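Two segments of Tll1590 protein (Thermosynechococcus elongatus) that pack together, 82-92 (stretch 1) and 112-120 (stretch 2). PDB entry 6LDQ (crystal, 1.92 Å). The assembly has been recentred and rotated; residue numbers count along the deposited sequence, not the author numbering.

Stretch 1 (82-92) PREKLFETLPK
Stretch 2 (112-120) NYWLSGWVG

What fills the apolar centre? Leu115 and Leu90 do. Leu115 lies on a helix that continues beyond Gly120; Leu90 and its neighbours Pro91 and Lys92 are helical. Leu115 (chi1 m, chi2 t) starts sideways, but its end turns inward: CD2 lies 4.0 Å from Leu90 CD1 and CD1 lies 3.9 Å from Leu86 CB. Leu90 (m, t) points toward the helix, bringing its CD1 3.2 Å from Leu115 O. Branched, flexible leucines suit this buried place, where they fill space without needing polar partners.

How does Phe87 meet two tryptophans? With chi1 t (-172°) and chi2 74°, its ring turns an edge to the face of Trp118 (t, chi2 87°); Phe87 CE1 is 3.6 Å from Trp118 CD1, and its plane meets that of the five-membered ring at 73°. Against the six-membered ring of Trp114 (p, chi2 -94°) the planes differ by 27° but are slid apart, with centroids 5.8 Å apart and Phe87 CD1 3.6 Å from Trp114 CZ3. Trp118 is broad enough to reach further: its CE3 lies 3.6 Å from Leu90 CB, its CH2 4.0 Å from Pro91 CG.

How do the backbones line up? They run roughly parallel here: the CA atoms of Phe87 and Leu115 are 6.4 Å apart, those of Leu90 and Val119 6.6 Å. Stretch 1 advances through 3-10 segments at 83-84 and 87-89, with Thr89 N and OG1 both donating to Leu86 O, at 2.8 and 2.7 Å. Stretch 2 is held by helical bonds such as Trp118 N to Trp114 O, 2.9 Å. The contact buries 522 Å², both sides summed.

Where does the contact become polar? At Arg83, whose long side chain (p, t, t, chi4 108°) carries its charge to the exposed margin. There NH1 donates a weak hydrogen bond to Tyr113 OH, 2.8 Å long but bent to 115°; Tyr113 (phi/psi 67/153, t, chi2 53°) points toward stretch 1, and its OH accepts the bond.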

ATOM      1  N   PRO A  82      -0.304 -16.338  -8.070  1.00 23.04           N
ATOM      2  CA  PRO A  82      -1.583 -15.732  -7.693  1.00 25.40           C
ATOM      3  C   PRO A  82      -1.603 -15.363  -6.216  1.00 23.43           C
ATOM      4  O   PRO A  82      -0.793 -15.836  -5.419  1.00 25.26           O
ATOM      5  CB  PRO A  82      -2.606 -16.824  -8.019  1.00 27.78           C
ATOM      6  CG  PRO A  82      -1.836 -18.103  -7.881  1.00 22.66           C
ATOM      7  CD  PRO A  82      -0.408 -17.793  -8.284  1.00 27.71           C
ATOM      8  N   ARG A  83      -2.550 -14.489  -5.868  1.00 22.81           N
ATOM      9  CA  ARG A  83      -2.601 -13.918  -4.520  1.00 21.38           C
ATOM     10  C   ARG A  83      -2.693 -14.995  -3.445  1.00 22.39           C
ATOM     11  O   ARG A  83      -2.093 -14.861  -2.373  1.00 21.39           O
ATOM     12  CB  ARG A  83      -3.778 -12.936  -4.414  1.00 28.01           C
ATOM     13  CG  ARG A  83      -5.164 -13.538  -4.650  1.00 26.54           C
ATOM     14  CD  ARG A  83      -6.252 -12.597  -4.169  1.00 32.85           C
ATOM     15  NE  ARG A  83      -7.595 -13.021  -4.572  1.00 35.60           N
ATOM     16  CZ  ARG A  83      -8.491 -13.527  -3.732  1.00 27.85           C
ATOM     17  NH1 ARG A  83      -8.176 -13.663  -2.453  1.00 28.02           N
ATOM     18  NH2 ARG A  83      -9.699 -13.884  -4.165  1.00 22.15           N
ATOM     19  N   GLU A  84      -3.413 -16.085  -3.724  1.00 23.47           N
ATOM     20  CA  GLU A  84      -3.599 -17.156  -2.743  1.00 23.31           C
ATOM     21  C   GLU A  84      -2.328 -17.962  -2.471  1.00 29.09           C
ATOM     22  O   GLU A  84      -2.342 -18.829  -1.586  1.00 27.01           O
ATOM     23  CB  GLU A  84      -4.732 -18.083  -3.208  1.00 27.39           C
ATOM     24  CG  GLU A  84      -4.465 -18.763  -4.538  1.00 25.79           C
ATOM     25  CD  GLU A  84      -5.051 -18.033  -5.733  1.00 29.08           C
ATOM     26  OE1 GLU A  84      -5.177 -18.682  -6.795  1.00 35.61           O
ATOM     27  OE2 GLU A  84      -5.372 -16.825  -5.634  1.00 29.29           O
ATOM     28  N   LYS A  85      -1.240 -17.704  -3.193  1.00 22.60           N
ATOM     29  CA  LYS A  85       0.048 -18.343  -2.935  1.00 23.92           C
ATOM     30  C   LYS A  85       1.142 -17.330  -2.613  1.00 18.96           C
ATOM     31  O   LYS A  85       2.323 -17.695  -2.582  1.00 20.82           O
ATOM     32  CB  LYS A  85       0.478 -19.191  -4.138  1.00 28.50           C
ATOM     33  CG  LYS A  85      -0.304 -20.484  -4.317  1.00 33.01           C
ATOM     34  CD  LYS A  85       0.128 -21.536  -3.309  1.00 33.99           C
ATOM     35  CE  LYS A  85      -0.947 -22.589  -3.125  1.00 35.33           C
ATOM     36  NZ  LYS A  85      -0.660 -23.785  -3.957  1.00 42.49           N
ATOM     37  N   LEU A  86       0.789 -16.063  -2.384  1.00 19.74           N
ATOM     38  CA  LEU A  86       1.814 -15.041  -2.215  1.00 19.83           C
ATOM     39  C   LEU A  86       2.303 -14.911  -0.781  1.00 21.51           C
ATOM     40  O   LEU A  86       3.442 -14.472  -0.579  1.00 22.23           O
ATOM     41  CB  LEU A  86       1.292 -13.677  -2.704  1.00 17.16           C
ATOM     42  CG  LEU A  86       1.478 -13.458  -4.208  1.00 16.97           C
ATOM     43  CD1 LEU A  86       1.037 -12.058  -4.626  1.00 19.26           C
ATOM     44  CD2 LEU A  86       2.937 -13.698  -4.603  1.00 22.77           C
ATOM     45  N   PHE A  87       1.482 -15.277   0.219  1.00 16.96           N
ATOM     46  CA  PHE A  87       1.843 -15.008   1.613  1.00 14.31           C
ATOM     47  C   PHE A  87       3.262 -15.469   1.959  1.00 21.93           C
ATOM     48  O   PHE A  87       3.987 -14.783   2.696  1.00 17.61           O
ATOM     49  CB  PHE A  87       0.839 -15.661   2.566  1.00 18.42           C
ATOM     50  CG  PHE A  87       1.044 -15.259   3.991  1.00 15.05           C
ATOM     51  CD1 PHE A  87       0.681 -13.997   4.420  1.00 15.31           C
ATOM     52  CD2 PHE A  87       1.645 -16.120   4.888  1.00 21.79           C
ATOM     53  CE1 PHE A  87       0.901 -13.615   5.731  1.00 16.37           C
ATOM     54  CE2 PHE A  87       1.862 -15.745   6.191  1.00 19.71           C
ATOM     55  CZ  PHE A  87       1.495 -14.499   6.615  1.00 20.53           C
ATOM     56  N   GLU A  88       3.682 -16.639   1.449  1.00 18.46           N
ATOM     57  CA  GLU A  88       4.984 -17.161   1.855  1.00 20.37           C
ATOM     58  C   GLU A  88       6.159 -16.405   1.235  1.00 20.61           C
ATOM     59  O   GLU A  88       7.304 -16.685   1.610  1.00 19.89           O
ATOM     60  CB  GLU A  88       5.095 -18.656   1.515  1.00 26.29           C
ATOM     61  CG  GLU A  88       5.431 -18.983   0.056  1.00 20.80           C
ATOM     62  CD  GLU A  88       5.297 -20.473  -0.259  1.00 29.97           C
ATOM     63  OE1 GLU A  88       5.178 -21.272   0.691  1.00 28.27           O
ATOM     64  OE2 GLU A  88       5.308 -20.847  -1.454  1.00 34.96           O
ATOM     65  N   THR A  89       5.903 -15.470   0.303  1.00 16.21           N
ATOM     66  CA  THR A  89       6.935 -14.685  -0.364  1.00 22.13           C
ATOM     67  C   THR A  89       7.226 -13.359   0.331  1.00 21.55           C
ATOM     68  O   THR A  89       8.237 -12.716   0.001  1.00 19.64           O
ATOM     69  CB  THR A  89       6.541 -14.383  -1.824  1.00 22.31           C
ATOM     70  OG1 THR A  89       5.561 -13.332  -1.861  1.00 14.81           O
ATOM     71  CG2 THR A  89       5.951 -15.614  -2.486  1.00 23.24           C
ATOM     72  N   LEU A  90       6.397 -12.967   1.302  1.00 14.89           N
ATOM     73  CA  LEU A  90       6.331 -11.642   1.910  1.00 18.50           C
ATOM     74  C   LEU A  90       7.552 -11.298   2.766  1.00 19.77           C
ATOM     75  O   LEU A  90       8.015 -10.147   2.700  1.00 15.85           O
ATOM     76  CB  LEU A  90       5.032 -11.500   2.720  1.00 19.79           C
ATOM     77  CG  LEU A  90       3.762 -11.635   1.867  1.00 22.88           C
ATOM     78  CD1 LEU A  90       2.510 -11.105   2.586  1.00 17.28           C
ATOM     79  CD2 LEU A  90       3.939 -10.914   0.513  1.00 20.75           C
ATOM     80  N   PRO A  91       8.114 -12.229   3.557  1.00 16.56           N
ATOM     81  CA  PRO A  91       9.384 -11.916   4.236  1.00 16.86           C
ATOM     82  C   PRO A  91      10.496 -11.509   3.280  1.00 20.67           C
ATOM     83  O   PRO A  91      11.339 -10.678   3.646  1.00 19.83           O
ATOM     84  CB  PRO A  91       9.731 -13.226   4.964  1.00 24.14           C
ATOM     85  CG  PRO A  91       8.413 -13.849   5.242  1.00 20.48           C
ATOM     86  CD  PRO A  91       7.543 -13.503   4.052  1.00 18.42           C
ATOM     87  N   LYS A  92      10.527 -12.083   2.076  1.00 16.50           N
ATOM     88  CA  LYS A  92      11.510 -11.668   1.088  1.00 22.33           C
ATOM     89  C   LYS A  92      11.160 -10.298   0.523  1.00 17.69           C
ATOM     90  O   LYS A  92      12.054  -9.477   0.276  1.00 18.63           O
ATOM     91  CB  LYS A  92      11.615 -12.702  -0.033  1.00 22.80           C
ATOM     92  CG  LYS A  92      12.009 -14.112   0.435  1.00 27.99           C
ATOM     93  CD  LYS A  92      11.766 -15.162  -0.648  1.00 31.44           C
ATOM     94  CE  LYS A  92      12.870 -16.210  -0.654  1.00 30.22           C
ATOM     95  NZ  LYS A  92      12.570 -17.359  -1.571  1.00 36.79           N
ATOM     96  N   ASN A 112      -1.552  -1.950  -0.282  1.00 11.15           N
ATOM     97  CA  ASN A 112      -2.723  -2.323  -1.066  1.00 14.72           C
ATOM     98  C   ASN A 112      -3.008  -3.813  -0.925  1.00 12.13           C
ATOM     99  O   ASN A 112      -2.150  -4.636  -1.246  1.00 13.30           O
ATOM    100  CB  ASN A 112      -2.544  -2.024  -2.543  1.00 11.85           C
ATOM    101  CG  ASN A 112      -3.845  -2.148  -3.310  1.00 17.50           C
ATOM    102  OD1 ASN A 112      -4.813  -1.430  -3.040  1.00 19.29           O
ATOM    103  ND2 ASN A 112      -3.876  -3.052  -4.276  1.00 19.63           N
ATOM    104  N   TYR A 113      -4.241  -4.145  -0.524  1.00 14.49           N
ATOM    105  CA  TYR A 113      -4.659  -5.521  -0.243  1.00 14.13           C
ATOM    106  C   TYR A 113      -3.948  -6.110   0.975  1.00 14.77           C
ATOM    107  O   TYR A 113      -2.815  -5.746   1.295  1.00 13.46           O
ATOM    108  CB  TYR A 113      -4.450  -6.421  -1.469  1.00 14.26           C
ATOM    109  CG  TYR A 113      -5.185  -7.749  -1.384  1.00 16.49           C
ATOM    110  CD1 TYR A 113      -6.547  -7.798  -1.113  1.00 24.01           C
ATOM    111  CD2 TYR A 113      -4.512  -8.948  -1.598  1.00 22.08           C
ATOM    112  CE1 TYR A 113      -7.222  -9.008  -1.047  1.00 18.87           C
ATOM    113  CE2 TYR A 113      -5.166 -10.157  -1.526  1.00 20.92           C
ATOM    114  CZ  TYR A 113      -6.524 -10.183  -1.254  1.00 24.85           C
ATOM    115  OH  TYR A 113      -7.176 -11.390  -1.194  1.00 21.64           O
ATOM    116  N   TRP A 114      -4.598  -7.076   1.644  1.00 17.84           N
ATOM    117  CA  TRP A 114      -4.105  -7.513   2.948  1.00 17.66           C
ATOM    118  C   TRP A 114      -2.677  -8.039   2.888  1.00 13.33           C
ATOM    119  O   TRP A 114      -1.934  -7.897   3.867  1.00 12.52           O
ATOM    120  CB  TRP A 114      -5.063  -8.560   3.547  1.00 15.40           C
ATOM    121  CG  TRP A 114      -5.035  -9.925   2.933  1.00 16.55           C
ATOM    122  CD1 TRP A 114      -5.846 -10.393   1.939  1.00 19.31           C
ATOM    123  CD2 TRP A 114      -4.197 -11.028   3.322  1.00 17.49           C
ATOM    124  NE1 TRP A 114      -5.549 -11.722   1.667  1.00 18.18           N
ATOM    125  CE2 TRP A 114      -4.534 -12.124   2.497  1.00 19.88           C
ATOM    126  CE3 TRP A 114      -3.190 -11.189   4.275  1.00 16.96           C
ATOM    127  CZ2 TRP A 114      -3.914 -13.369   2.620  1.00 21.13           C
ATOM    128  CZ3 TRP A 114      -2.566 -12.420   4.384  1.00 15.32           C
ATOM    129  CH2 TRP A 114      -2.926 -13.489   3.558  1.00 22.42           C
ATOM    130  N   LEU A 115      -2.268  -8.618   1.748  1.00 15.28           N
ATOM    131  CA  LEU A 115      -0.923  -9.189   1.612  1.00 18.68           C
ATOM    132  C   LEU A 115       0.155  -8.107   1.714  1.00 18.51           C
ATOM    133  O   LEU A 115       1.121  -8.236   2.469  1.00 19.98           O
ATOM    134  CB  LEU A 115      -0.798  -9.929   0.271  1.00 14.20           C
ATOM    135  CG  LEU A 115      -1.565 -11.249   0.091  1.00 15.81           C
ATOM    136  CD1 LEU A 115      -1.739 -11.548  -1.378  1.00 16.93           C
ATOM    137  CD2 LEU A 115      -0.833 -12.398   0.785  1.00 18.31           C
ATOM    138  N   SER A 116       0.019  -7.049   0.932  1.00 14.02           N
ATOM    139  CA  SER A 116       0.901  -5.895   1.113  1.00 15.04           C
ATOM    140  C   SER A 116       0.780  -5.335   2.527  1.00 14.40           C
ATOM    141  O   SER A 116       1.758  -4.828   3.084  1.00 14.34           O
ATOM    142  CB  SER A 116       0.559  -4.827   0.084  1.00 15.52           C
ATOM    143  OG  SER A 116       0.469  -5.388  -1.219  1.00 17.38           O
ATOM    144  N   GLY A 117      -0.400  -5.467   3.148  1.00 13.29           N
ATOM    145  CA  GLY A 117      -0.588  -4.929   4.485  1.00 12.03           C
ATOM    146  C   GLY A 117       0.220  -5.630   5.549  1.00 14.68           C
ATOM    147  O   GLY A 117       0.678  -5.000   6.504  1.00 14.17           O
ATOM    148  N   TRP A 118       0.361  -6.957   5.430  1.00 18.37           N
ATOM    149  CA  TRP A 118       1.337  -7.683   6.233  1.00 16.95           C
ATOM    150  C   TRP A 118       2.716  -7.026   6.134  1.00 14.87           C
ATOM    151  O   TRP A 118       3.412  -6.825   7.138  1.00 14.55           O
ATOM    152  CB  TRP A 118       1.392  -9.135   5.750  1.00 12.19           C
ATOM    153  CG  TRP A 118       2.077 -10.045   6.707  1.00 19.56           C
ATOM    154  CD1 TRP A 118       1.511 -10.698   7.772  1.00 20.31           C
ATOM    155  CD2 TRP A 118       3.462 -10.381   6.716  1.00 17.52           C
ATOM    156  NE1 TRP A 118       2.472 -11.435   8.429  1.00 21.52           N
ATOM    157  CE2 TRP A 118       3.677 -11.249   7.803  1.00 17.61           C
ATOM    158  CE3 TRP A 118       4.550 -10.017   5.912  1.00 17.73           C
ATOM    159  CZ2 TRP A 118       4.936 -11.782   8.102  1.00 21.60           C
ATOM    160  CZ3 TRP A 118       5.806 -10.553   6.205  1.00 24.39           C
ATOM    161  CH2 TRP A 118       5.983 -11.435   7.289  1.00 21.55           C
ATOM    162  N   VAL A 119       3.125  -6.691   4.921  1.00 14.98           N
ATOM    163  CA  VAL A 119       4.404  -5.999   4.753  1.00 15.87           C
ATOM    164  C   VAL A 119       4.377  -4.684   5.527  1.00 17.88           C
ATOM    165  O   VAL A 119       5.296  -4.372   6.295  1.00 17.45           O
ATOM    166  CB  VAL A 119       4.707  -5.794   3.257  1.00 14.04           C
ATOM    167  CG1 VAL A 119       5.915  -4.865   3.055  1.00 12.75           C
ATOM    168  CG2 VAL A 119       4.930  -7.140   2.553  1.00 17.88           C
ATOM    169  N   GLY A 120       3.286  -3.925   5.383  1.00 13.98           N
ATOM    170  CA  GLY A 120       3.163  -2.686   6.142  1.00 16.65           C
ATOM    171  C   GLY A 120       3.180  -2.923   7.639  1.00 19.68           C
ATOM    172  O   GLY A 120       3.858  -2.214   8.386  1.00 17.81           O
TER